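Side-chain contacts in adenylate cyclase (Hippeastrum hybrid cultivar, PDB 6YP4), which probably acts mainly as a metal-binding triphosphatase of the CYTH family, although it is named as a putative adenylyl cyclase: residues 109-112 with 113-116; 88-91 with 92-95. All coordinates share one frame; numbering follows the deposited sequence.

Interaction 1 (109-112 with 113-116)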
ATOM      1  N   ARG A 109     -19.551  -4.651  -3.059  1.00 38.08           N
ATOM      2  CA  ARG A 109     -19.509  -3.869  -4.286  1.00 50.50           C
ATOM      3  C   ARG A 109     -18.973  -4.693  -5.454  1.00 48.64           C
ATOM      4  O   ARG A 109     -19.455  -4.573  -6.587  1.00 43.60           O
ATOM      5  CB  ARG A 109     -18.636  -2.635  -4.052  1.00 48.78           C
ATOM      6  CG  ARG A 109     -18.347  -1.806  -5.269  1.00 48.74           C
ATOM      7  CD  ARG A 109     -17.445  -0.627  -4.915  1.00 49.59           C
ATOM      8  NE  ARG A 109     -16.019  -0.955  -5.014  1.00 38.75           N
ATOM      9  CZ  ARG A 109     -15.170  -0.982  -3.988  1.00 39.66           C
ATOM     10  NH1 ARG A 109     -13.896  -1.280  -4.194  1.00 39.36           N
ATOM     11  NH2 ARG A 109     -15.578  -0.703  -2.758  1.00 34.10           N
ATOM     12  N   ILE A 110     -17.985  -5.550  -5.189  1.00 37.08           N
ATOM     13  CA  ILE A 110     -17.336  -6.315  -6.253  0.53 40.28           C
ATOM     14  C   ILE A 110     -18.270  -7.387  -6.782  1.00 44.91           C
ATOM     15  O   ILE A 110     -18.445  -7.557  -7.996  1.00 44.46           O
ATOM     16  CB  ILE A 110     -16.019  -6.934  -5.750  0.53 36.74           C
ATOM     17  CG1 ILE A 110     -15.240  -5.956  -4.869  0.53 32.44           C
ATOM     18  CG2 ILE A 110     -15.163  -7.393  -6.939  0.53 36.68           C
ATOM     19  CD1 ILE A 110     -14.750  -4.744  -5.593  0.53 32.68           C
ATOM     20  N   TRP A 111     -18.877  -8.160  -5.875  1.00 38.88           N
ATOM     21  CA  TRP A 111     -19.875  -9.121  -6.324  1.00 46.25           C
ATOM     22  C   TRP A 111     -21.017  -8.421  -7.055  1.00 52.86           C
ATOM     23  O   TRP A 111     -21.499  -8.911  -8.084  1.00 46.00           O
ATOM     24  CB  TRP A 111     -20.408  -9.930  -5.145  1.00 43.08           C
ATOM     25  CG  TRP A 111     -21.477 -10.874  -5.556  1.00 49.06           C
ATOM     26  CD1 TRP A 111     -22.800 -10.842  -5.198  1.00 49.65           C
ATOM     27  CD2 TRP A 111     -21.323 -11.990  -6.429  1.00 48.78           C
ATOM     28  NE1 TRP A 111     -23.473 -11.887  -5.803  1.00 49.76           N
ATOM     29  CE2 TRP A 111     -22.580 -12.607  -6.567  1.00 50.29           C
ATOM     30  CE3 TRP A 111     -20.237 -12.538  -7.109  1.00 45.10           C
ATOM     31  CZ2 TRP A 111     -22.781 -13.744  -7.355  1.00 52.65           C
ATOM     32  CZ3 TRP A 111     -20.431 -13.673  -7.889  1.00 49.52           C
ATOM     33  CH2 TRP A 111     -21.692 -14.261  -8.006  1.00 46.36           C
ATOM     34  N   ARG A 112     -21.446  -7.259  -6.553  1.00 51.07           N
ATOM     35  CA  ARG A 112     -22.485  -6.504  -7.250  1.00 47.26           C
ATOM     36  C   ARG A 112     -22.062  -6.186  -8.680  1.00 48.06           C
ATOM     37  O   ARG A 112     -22.875  -6.272  -9.605  1.00 50.80           O
ATOM     38  CB  ARG A 112     -22.818  -5.222  -6.471  1.00 47.25           C
ATOM     39  CG  ARG A 112     -24.186  -4.599  -6.749  1.00 57.54           C
ATOM     40  CD  ARG A 112     -25.294  -5.656  -6.896  1.00 72.10           C
ATOM     41  NE  ARG A 112     -25.364  -6.553  -5.753  1.00 76.37           N
ATOM     42  CZ  ARG A 112     -25.997  -7.725  -5.776  1.00 76.77           C
ATOM     43  NH1 ARG A 112     -26.019  -8.505  -4.699  1.00 71.85           N
ATOM     44  NH2 ARG A 112     -26.609  -8.136  -6.885  1.00 75.68           N
ATOM     45  N   ARG A 113     -20.781  -5.858  -8.887  1.00 50.17           N
ATOM     46  CA  ARG A 113     -20.317  -5.519 -10.231  1.00 56.47           C
ATOM     47  C   ARG A 113     -20.271  -6.749 -11.130  1.00 56.27           C
ATOM     48  O   ARG A 113     -20.586  -6.662 -12.322  1.00 63.72           O
ATOM     49  CB  ARG A 113     -18.944  -4.849 -10.171  1.00 55.66           C
ATOM     50  CG  ARG A 113     -18.487  -4.265 -11.509  1.00 62.99           C
ATOM     51  CD  ARG A 113     -17.105  -3.616 -11.426  1.00 66.69           C
ATOM     52  NE  ARG A 113     -17.053  -2.510 -10.472  1.00 64.66           N
ATOM     53  CZ  ARG A 113     -16.827  -1.243 -10.805  1.00 70.46           C
ATOM     54  NH1 ARG A 113     -16.627  -0.913 -12.074  1.00 74.14           N
ATOM     55  NH2 ARG A 113     -16.796  -0.304  -9.869  1.00 67.23           N
ATOM     56  N   VAL A 114     -19.880  -7.901 -10.578  1.00 53.59           N
ATOM     57  CA  VAL A 114     -19.924  -9.150 -11.337  1.00 54.26           C
ATOM     58  C   VAL A 114     -21.323  -9.364 -11.900  1.00 59.08           C
ATOM     59  O   VAL A 114     -21.501  -9.655 -13.087  1.00 65.38           O
ATOM     60  CB  VAL A 114     -19.486 -10.335 -10.453  1.00 51.17           C
ATOM     61  CG1 VAL A 114     -19.853 -11.651 -11.106  1.00 46.53           C
ATOM     62  CG2 VAL A 114     -17.982 -10.290 -10.170  1.00 41.68           C
ATOM     63  N   VAL A 115     -22.338  -9.169 -11.058  1.00 63.29           N
ATOM     64  CA  VAL A 115     -23.716  -9.414 -11.475  1.00 68.50           C
ATOM     65  C   VAL A 115     -24.163  -8.373 -12.495  1.00 74.77           C
ATOM     66  O   VAL A 115     -24.679  -8.715 -13.565  1.00 73.19           O
ATOM     67  CB  VAL A 115     -24.648  -9.435 -10.249  1.00 68.93           C
ATOM     68  CG1 VAL A 115     -26.099  -9.574 -10.687  1.00 75.35           C
ATOM     69  CG2 VAL A 115     -24.246 -10.549  -9.282  1.00 59.04           C
ATOM     70  N   ASP A 116     -23.963  -7.088 -12.181  1.00 84.89           N
ATOM     71  CA  ASP A 116     -24.537  -5.999 -12.972  1.00 92.80           C
ATOM     72  C   ASP A 116     -23.941  -5.893 -14.370  1.00 93.87           C
ATOM     73  O   ASP A 116     -24.577  -5.303 -15.251  1.00 94.25           O
ATOM     74  CB  ASP A 116     -24.349  -4.655 -12.256  1.00 91.62           C
ATOM     75  CG  ASP A 116     -25.052  -4.594 -10.907  1.00 89.34           C
ATOM     76  OD1 ASP A 116     -25.947  -5.431 -10.651  1.00 85.65           O
ATOM     77  OD2 ASP A 116     -24.702  -3.700 -10.099  1.00 87.35           O
TER
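W111 meets V114 and V115 one turn further along helix 109-118, a local contact within a short helix packed beside strand 61-73 of the antiparallel sheet. The indole carries most of it. With W111 CG anti to the backbone N (chi1 177°), the ring lies alongside the next turn, and V115 CG2 sits over one face, displaced toward the rim. The methyl stands 4.0 Å from the centroid of the W111 five-membered ring, a CH-pi contact, and V115 CG2 lies 3.8 Å from both W111 CE2 and W111 NE1. V114 approaches the benzo part more slantingly, its CG1 lying 3.8 Å from W111 CZ3. F127 adds an edge-to-face aromatic contact to the indole, so the ring is packed by more than its own helix.

On another side of the helix, R112 and D116 come close without forming a salt bridge: R112 NH2 and D116 OD1 are 4.7 Å apart, and the guanidinium and carboxylate planes are inclined at 43°. The D116 carboxylate instead touches the aliphatic stem, with R112 CG 3.5 Å from D116 OD2. Bends at chi2 and chi3 carry the R112 guanidinium back beside V115, where R112 NH2 lies 4.1 Å from V115 CG1 and forms a salt bridge with D122. R109 and R113 likewise turn outward, each forming a salt bridge to the carboxylate of D82.

Beneath these side chains runs the i to i+4 ladder, in which D116 N donates to R112 O at 2.9 Å, close to straight at 162°. I110 lies about 5 Å, side chain to side chain, from the magnesium-binding E83. Aromatic and aliphatic residues toward the protein, with arginines paired to acidic residues, make this a typical amphipathic alpha-helix, here flanking the sheet of a CYTH domain.

Interaction 2 (88-91 with 92-95)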
ATOM      1  N   PRO A  88     -11.247 -12.622   5.967  1.00 25.83           N
ATOM      2  CA  PRO A  88     -10.656 -13.876   5.432  1.00 29.84           C
ATOM      3  C   PRO A  88     -11.513 -15.078   5.692  1.00 29.92           C
ATOM      4  O   PRO A  88     -11.485 -16.027   4.890  1.00 28.14           O
ATOM      5  CB  PRO A  88      -9.311 -13.988   6.165  1.00 23.65           C
ATOM      6  CG  PRO A  88      -9.013 -12.556   6.631  1.00 24.34           C
ATOM      7  CD  PRO A  88     -10.365 -11.952   6.924  1.00 29.21           C
ATOM      8  N   GLN A  89     -12.293 -15.073   6.776  1.00 23.59           N
ATOM      9  CA  GLN A  89     -13.153 -16.218   7.030  1.00 27.81           C
ATOM     10  C   GLN A  89     -14.162 -16.386   5.908  1.00 31.71           C
ATOM     11  O   GLN A  89     -14.455 -17.515   5.498  1.00 34.46           O
ATOM     12  CB  GLN A  89     -13.857 -16.082   8.381  1.00 36.29           C
ATOM     13  CG  GLN A  89     -12.913 -16.156   9.590  1.00 63.49           C
ATOM     14  CD  GLN A  89     -11.854 -17.262   9.453  1.00 83.92           C
ATOM     15  OE1 GLN A  89     -10.664 -17.036   9.694  1.00 90.62           O
ATOM     16  NE2 GLN A  89     -12.293 -18.469   9.096  1.00 88.15           N
ATOM     17  N   ILE A  90     -14.697 -15.272   5.389  1.00 25.97           N
ATOM     18  CA  ILE A  90     -15.657 -15.351   4.292  1.00 27.04           C
ATOM     19  C   ILE A  90     -14.957 -15.797   3.014  1.00 28.63           C
ATOM     20  O   ILE A  90     -15.469 -16.651   2.281  1.00 31.44           O
ATOM     21  CB  ILE A  90     -16.380 -14.007   4.090  1.00 30.72           C
ATOM     22  CG1 ILE A  90     -17.208 -13.635   5.320  1.00 29.14           C
ATOM     23  CG2 ILE A  90     -17.277 -14.050   2.841  1.00 27.13           C
ATOM     24  CD1 ILE A  90     -17.739 -12.200   5.276  1.00 37.40           C
ATOM     25  N   GLY A  91     -13.785 -15.216   2.719  1.00 26.03           N
ATOM     26  CA  GLY A  91     -12.993 -15.692   1.585  1.00 25.19           C
ATOM     27  C   GLY A  91     -12.787 -17.194   1.600  1.00 30.75           C
ATOM     28  O   GLY A  91     -12.873 -17.854   0.557  1.00 31.59           O
ATOM     29  N   GLN A  92     -12.517 -17.760   2.784  1.00 25.58           N
ATOM     30  CA  GLN A  92     -12.339 -19.209   2.886  1.00 31.18           C
ATOM     31  C   GLN A  92     -13.653 -19.959   2.695  1.00 34.29           C
ATOM     32  O   GLN A  92     -13.667 -21.044   2.094  1.00 31.70           O
ATOM     33  CB  GLN A  92     -11.710 -19.579   4.230  1.00 23.69           C
ATOM     34  CG  GLN A  92     -10.229 -19.157   4.402  1.00 22.47           C
ATOM     35  CD  GLN A  92      -9.272 -19.979   3.551  1.00 31.08           C
ATOM     36  OE1 GLN A  92      -9.667 -20.963   2.942  1.00 29.39           O
ATOM     37  NE2 GLN A  92      -8.004 -19.600   3.540  1.00 21.50           N
ATOM     38  N   GLU A  93     -14.762 -19.416   3.215  1.00 32.30           N
ATOM     39  CA  GLU A  93     -16.068 -20.045   3.002  1.00 28.65           C
ATOM     40  C   GLU A  93     -16.428 -20.060   1.524  1.00 32.60           C
ATOM     41  O   GLU A  93     -17.028 -21.026   1.029  1.00 33.90           O
ATOM     42  CB  GLU A  93     -17.176 -19.318   3.779  1.00 32.26           C
ATOM     43  CG  GLU A  93     -16.949 -19.076   5.267  1.00 48.87           C
ATOM     44  CD  GLU A  93     -18.168 -18.453   5.968  1.00 69.30           C
ATOM     45  OE1 GLU A  93     -18.670 -19.045   6.942  1.00 79.64           O
ATOM     46  OE2 GLU A  93     -18.623 -17.370   5.538  1.00 69.56           O
ATOM     47  N   VAL A  94     -16.124 -18.970   0.815  1.00 29.93           N
ATOM     48  CA  VAL A  94     -16.320 -18.940  -0.630  1.00 30.17           C
ATOM     49  C   VAL A  94     -15.492 -20.024  -1.294  1.00 28.01           C
ATOM     50  O   VAL A  94     -15.972 -20.737  -2.182  1.00 32.18           O
ATOM     51  CB  VAL A  94     -15.971 -17.556  -1.196  1.00 31.49           C
ATOM     52  CG1 VAL A  94     -15.919 -17.625  -2.710  1.00 27.23           C
ATOM     53  CG2 VAL A  94     -17.005 -16.534  -0.754  1.00 31.13           C
ATOM     54  N   THR A  95     -14.233 -20.155  -0.887  1.00 30.82           N
ATOM     55  CA  THR A  95     -13.393 -21.195  -1.464  1.00 29.81           C
ATOM     56  C   THR A  95     -13.986 -22.578  -1.220  1.00 34.54           C
ATOM     57  O   THR A  95     -14.001 -23.421  -2.125  1.00 34.08           O
ATOM     58  CB  THR A  95     -11.977 -21.095  -0.896  1.00 32.10           C
ATOM     59  OG1 THR A  95     -11.469 -19.775  -1.110  1.00 29.76           O
ATOM     60  CG2 THR A  95     -11.053 -22.094  -1.584  1.00 29.69           C
TER
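The first torsion of T95 (chi1 -55°) sets OG1 beside its own backbone N and anti to the carbonyl carbon, which turns the hydroxyl back toward G91 one turn earlier. OG1 donates to G91 O at 2.9 Å, while T95 N donates to the same oxygen at 3.0 Å. The two donors arrive from opposite faces of the carbonyl plane, so one acceptor is gripped twice. A threonine hydroxyl bonded to the carbonyl four residues back, beside the helix's own N-H bond, is a familiar feature of threonines within alpha-helices.

E93 uses the same kind of first torsion (chi1 -52°) to a different end. Its CG is brought to 3.0 Å from Q89 O, a close approach, and the chain then runs out extended, crossing I90 at an angle until OE2 lies 4.0 Å from I90 CG1. Between I90 and V94 the touch is lighter: their CG2 atoms are 4.4 Å apart, whereas V94 CG2 rests 3.4 Å from I90 O. That same carbonyl accepts V94 N at 2.8 Å in a nearly straight bond of 167°. Q92 bends at chi2 and sends its amide away from the turn, to a hydrogen bond from NE2 to N59.

Around helix 88-96, V94 packs on F37, I53 and M101, and T95 on L35, F37 and F55; strands 26-39 and 49-56 thus lie against one flank, while L104 of helix 101-104 meets V94 and E93.

Followed from the N terminus, the chain leaves strand 76-86, forms interaction 2 in helix 88-96, passes through helix 101-104 and forms interaction 1 in helix 109-118 before entering strand 127-141. Each contact closes a single helical turn, and the two stand in series, neither nesting nor crossing. Their centres are about 17 Å apart and their nearest atoms about 8 Å, so they do not touch. L105, in the intervening loop, bridges them by packing on I90 and V94 of the first helix and on W111 of the second. Helix 88-96 borders strands 26-39 and 49-56, and helix 109-118 borders strand 61-73, all within one CYTH domain.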